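Local coordinates for uncharacterized DUF364 family protein (Pyrococcus horikoshii, PDB 3NPG) that is of unknown function but may chelate heavy metals, its second half probably forming a Rossmann-like domain, at residues 36-40 and 41-45; 87-90 and 91-95. All coordinates share one frame; numbering follows the deposited sequence.

Contact 1. Residues 36-40 and 41-45; sequences LVEGI and EGRAL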
loop_
_atom_site.group_PDB
_atom_site.type_symbol
_atom_site.label_atom_id
_atom_site.label_comp_id
_atom_site.label_asym_id
_atom_site.label_seq_id
_atom_site.Cartn_x
_atom_site.Cartn_y
_atom_site.Cartn_z
ATOM N N LEU A 36 -7.684 20.443 21.379
ATOM C CA LEU A 36 -7.335 21.450 22.377
ATOM C C LEU A 36 -8.523 21.681 23.324
ATOM O O LEU A 36 -9.642 21.919 22.863
ATOM C CB LEU A 36 -6.925 22.765 21.680
ATOM C CG LEU A 36 -6.398 23.886 22.584
ATOM C CD1 LEU A 36 -5.174 23.432 23.376
ATOM C CD2 LEU A 36 -6.073 25.131 21.770
ATOM N N VAL A 37 -8.297 21.534 24.643
ATOM C CA VAL A 37 -9.359 21.722 25.644
ATOM C C VAL A 37 -8.998 22.817 26.645
ATOM O O VAL A 37 -7.829 23.182 26.758
ATOM C CB VAL A 37 -9.753 20.392 26.359
ATOM C CG1 VAL A 37 -10.292 19.372 25.364
ATOM C CG2 VAL A 37 -8.576 19.816 27.156
ATOM N N GLU A 38 -10.000 23.329 27.387
ATOM C CA GLU A 38 -9.768 24.367 28.388
ATOM C C GLU A 38 -10.594 24.136 29.647
ATOM O O GLU A 38 -11.789 23.830 29.567
ATOM C CB GLU A 38 -10.053 25.758 27.805
ATOM C CG GLU A 38 -9.644 26.906 28.718
ATOM C CD GLU A 38 -9.732 28.281 28.090
ATOM O OE1 GLU A 38 -10.631 28.497 27.245
ATOM O OE2 GLU A 38 -8.924 29.158 28.473
ATOM N N GLY A 39 -9.951 24.307 30.800
ATOM C CA GLY A 39 -10.596 24.222 32.100
ATOM C C GLY A 39 -10.362 25.467 32.928
ATOM O O GLY A 39 -9.845 26.469 32.419
ATOM N N ILE A 40 -10.716 25.411 34.211
ATOM C CA ILE A 40 -10.536 26.539 35.129
ATOM C C ILE A 40 -9.036 26.814 35.412
ATOM O O ILE A 40 -8.652 27.968 35.599
ATOM C CB ILE A 40 -11.370 26.314 36.431
ATOM C CG1 ILE A 40 -12.903 26.460 36.160
ATOM C CG2 ILE A 40 -10.921 27.215 37.552
ATOM C CD1 ILE A 40 -13.404 27.947 35.716
ATOM N N GLU A 41 -8.192 25.762 35.359
ATOM C CA GLU A 41 -6.751 25.887 35.615
ATOM C C GLU A 41 -5.954 26.306 34.372
ATOM O O GLU A 41 -4.862 26.856 34.504
ATOM C CB GLU A 41 -6.190 24.592 36.198
ATOM C CG GLU A 41 -6.623 24.344 37.628
ATOM C CD GLU A 41 -6.377 22.931 38.101
ATOM O OE1 GLU A 41 -5.213 22.608 38.425
ATOM O OE2 GLU A 41 -7.347 22.138 38.141
ATOM N N GLY A 42 -6.499 26.034 33.185
ATOM C CA GLY A 42 -5.849 26.388 31.924
ATOM C C GLY A 42 -6.202 25.469 30.768
ATOM O O GLY A 42 -7.257 24.828 30.778
ATOM N N ARG A 43 -5.310 25.394 29.757
ATOM C CA ARG A 43 -5.532 24.575 28.558
ATOM C C ARG A 43 -4.678 23.296 28.543
ATOM O O ARG A 43 -3.648 23.222 29.221
ATOM C CB ARG A 43 -5.279 25.400 27.281
ATOM C CG ARG A 43 -6.359 26.425 26.990
ATOM C CD ARG A 43 -6.099 27.161 25.695
ATOM N NE ARG A 43 -7.188 28.084 25.376
ATOM C CZ ARG A 43 -7.217 28.850 24.291
ATOM N NH1 ARG A 43 -6.219 28.811 23.415
ATOM N NH2 ARG A 43 -8.246 29.658 24.070
ATOM N N ALA A 44 -5.105 22.294 27.748
ATOM C CA ALA A 44 -4.375 21.032 27.588
ATOM C C ALA A 44 -4.518 20.521 26.164
ATOM O O ALA A 44 -5.610 20.586 25.587
ATOM C CB ALA A 44 -4.898 19.993 28.565
ATOM N N LEU A 45 -3.420 20.026 25.585
ATOM C CA LEU A 45 -3.437 19.526 24.216
ATOM C C LEU A 45 -3.245 18.013 24.169
ATOM O O LEU A 45 -2.244 17.494 24.659
ATOM C CB LEU A 45 -2.368 20.244 23.365
ATOM C CG LEU A 45 -2.422 20.012 21.844
ATOM C CD1 LEU A 45 -3.731 20.514 21.250
ATOM C CD2 LEU A 45 -1.269 20.687 21.167
#
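V37 and A44 exchange two backbone hydrogen bonds: V37 N gives to A44 O and A44 N to V37 O, both at 3.0 Å. Two residues nearer the turn, G39 N donates to G42 O at 2.7 Å, and the CA of E38 lies against the same oxygen in a CA-H...O contact. Strands 32-38 and 43-49 thus form a beta hairpin, with V37 and A44 as a hydrogen-bonded pair flanked by the non-hydrogen-bonded pairs L36-L45 and E38-R43. Along its other edge, strand 32-38 bonds through L36 and E38 to strand 22-27, so it is the middle strand of a three-stranded antiparallel sheet. In the turn, E41 N probably donates to the hydroxyl of Y95 of helix 79-96, and a CB on G42 would be pressed against the carbonyl oxygen of E41. On the face carrying L36, E38, L45 and R43, R43 CG lies beside its own backbone N (chi1 -73°), and the chain runs on extended to NE, across E38, whose OE2 makes a long salt bridge to R43 NE at 3.7 Å. The E38 CD lies at the guanidinium edge, but the two planes stand 74° apart, so this is no flat, two-pronged pairing. L36 CD1 meets L45 CD1 at 3.9 Å where the leucines cross at about a right angle, with helix 223-232 packed over both.

Contact 2. Residues 87-90 and 91-95; sequences AAIN and AVSQY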
loop_
_atom_site.group_PDB
_atom_site.type_symbol
_atom_site.label_atom_id
_atom_site.label_comp_id
_atom_site.label_asym_id
_atom_site.label_seq_id
_atom_site.Cartn_x
_atom_site.Cartn_y
_atom_site.Cartn_z
ATOM N N ALA A 87 -7.737 11.362 20.691
ATOM C CA ALA A 87 -7.075 12.665 20.882
ATOM C C ALA A 87 -7.799 13.488 21.950
ATOM O O ALA A 87 -7.153 14.181 22.732
ATOM C CB ALA A 87 -7.031 13.432 19.570
ATOM N N ALA A 88 -9.143 13.364 22.015
ATOM C CA ALA A 88 -9.963 14.045 23.021
ATOM C C ALA A 88 -9.785 13.410 24.403
ATOM O O ALA A 88 -9.738 14.129 25.399
ATOM C CB ALA A 88 -11.426 14.016 22.615
ATOM N N ILE A 89 -9.684 12.053 24.466
ATOM C CA ILE A 89 -9.427 11.339 25.733
ATOM C C ILE A 89 -8.059 11.759 26.281
ATOM O O ILE A 89 -7.928 12.029 27.476
ATOM C CB ILE A 89 -9.527 9.785 25.546
ATOM C CG1 ILE A 89 -10.968 9.356 25.224
ATOM C CG2 ILE A 89 -8.993 9.036 26.792
ATOM C CD1 ILE A 89 -11.107 7.925 24.769
ATOM N N ASN A 90 -7.054 11.874 25.386
ATOM C CA ASN A 90 -5.713 12.318 25.747
ATOM C C ASN A 90 -5.710 13.780 26.200
ATOM O O ASN A 90 -4.982 14.129 27.126
ATOM C CB ASN A 90 -4.750 12.116 24.580
ATOM C CG ASN A 90 -4.502 10.663 24.246
ATOM O OD1 ASN A 90 -4.682 9.764 25.074
ATOM N ND2 ASN A 90 -4.050 10.405 23.034
ATOM N N ALA A 91 -6.547 14.632 25.561
ATOM C CA ALA A 91 -6.671 16.045 25.932
ATOM C C ALA A 91 -7.158 16.182 27.367
ATOM O O ALA A 91 -6.543 16.900 28.161
ATOM C CB ALA A 91 -7.627 16.749 24.984
ATOM N N VAL A 92 -8.233 15.429 27.724
ATOM C CA VAL A 92 -8.793 15.408 29.083
ATOM C C VAL A 92 -7.748 14.855 30.068
ATOM O O VAL A 92 -7.574 15.401 31.158
ATOM C CB VAL A 92 -10.122 14.588 29.129
ATOM C CG1 VAL A 92 -10.618 14.418 30.563
ATOM C CG2 VAL A 92 -11.193 15.235 28.258
ATOM N N SER A 93 -7.008 13.809 29.642
ATOM C CA SER A 93 -5.977 13.161 30.448
ATOM C C SER A 93 -4.812 14.093 30.740
ATOM O O SER A 93 -4.348 14.147 31.869
ATOM C CB SER A 93 -5.471 11.906 29.749
ATOM O OG SER A 93 -6.520 10.980 29.519
ATOM N N GLN A 94 -4.344 14.841 29.722
ATOM C CA GLN A 94 -3.211 15.774 29.860
ATOM C C GLN A 94 -3.528 16.952 30.793
ATOM O O GLN A 94 -2.613 17.555 31.358
ATOM C CB GLN A 94 -2.743 16.273 28.482
ATOM C CG GLN A 94 -2.081 15.186 27.638
ATOM C CD GLN A 94 -0.735 14.788 28.182
ATOM O OE1 GLN A 94 0.246 15.499 28.021
ATOM N NE2 GLN A 94 -0.655 13.621 28.799
ATOM N N TYR A 95 -4.822 17.261 30.972
ATOM C CA TYR A 95 -5.265 18.295 31.900
ATOM C C TYR A 95 -5.167 17.784 33.349
ATOM O O TYR A 95 -4.769 18.537 34.239
ATOM C CB TYR A 95 -6.715 18.721 31.573
ATOM C CG TYR A 95 -7.237 19.854 32.437
ATOM C CD1 TYR A 95 -7.038 21.183 32.077
ATOM C CD2 TYR A 95 -7.993 19.596 33.575
ATOM C CE1 TYR A 95 -7.541 22.229 32.854
ATOM C CE2 TYR A 95 -8.497 20.631 34.363
ATOM C CZ TYR A 95 -8.265 21.947 34.001
ATOM O OH TYR A 95 -8.769 22.965 34.775
#
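The flat peptide carbonyl of I89 receives S93 on both of its faces. S93 OG stands above one, 39° out of the plane, and donates to I89 O at 2.7 Å; S93 N comes from the opposite face, tilted 22°, and donates to the same oxygen at 3.0 Å. The hydroxyl gets there because OG lies beside its own backbone N, opposite the carbonyl carbon (chi1 -59°), which folds it back over the preceding turn. With an alanine here, I89 O would be likely to keep its backbone bond but lose the second donor, and the gap left by the hydroxyl would open beside I89 CG2. Around this pair runs the regular i to i+4 bonding of an alpha helix: A91 N to A87 O, V92 N to A88 O and Q94 N to N90 O, the last at 2.8 Å. V92 CG2 lies 3.4 Å from A88 O, and Q94 CG, set beside its own backbone N, lies alongside N90 O. The stretch belongs to the long helix 79-96, which is buried on several sides. A87 and A91 pack on V35 of strand 32-38, A88 reaches both V35 and helix 67-72, and I89 and V92 pack on helices 6-17 and 67-72. The amides serve another side: N90 ND2 donates to V47 O and T199 O, and Q94 NE2 to Q201 O. In chemical terms, the serine spends its hydroxyl within the helix, whereas the two amides carry their donors outward to backbone carbonyls, joining the helix to both the hairpin strand 43-49 and the loop after strand 192-196.

From the N terminus, the chain passes helix 6-17 and strand 22-27 before reaching contact 1, where a tight reversal closes the loop between strands 32-38 and 43-49. Contact 2 comes later, within helix 79-96, and closes nothing larger than successive helical turns. The two lie in series, neither enclosing nor crossing the other, with centres about 10 Å apart. They meet directly: A91 packs on V37 and Y95 on A44, and the Y95 ring reaches the turn, its CE1 against G42 O. The last turns of the helix therefore back one face of the hairpin, while helix 223-232 lies on the other, so the two strands of the hairpin lie between the two helices.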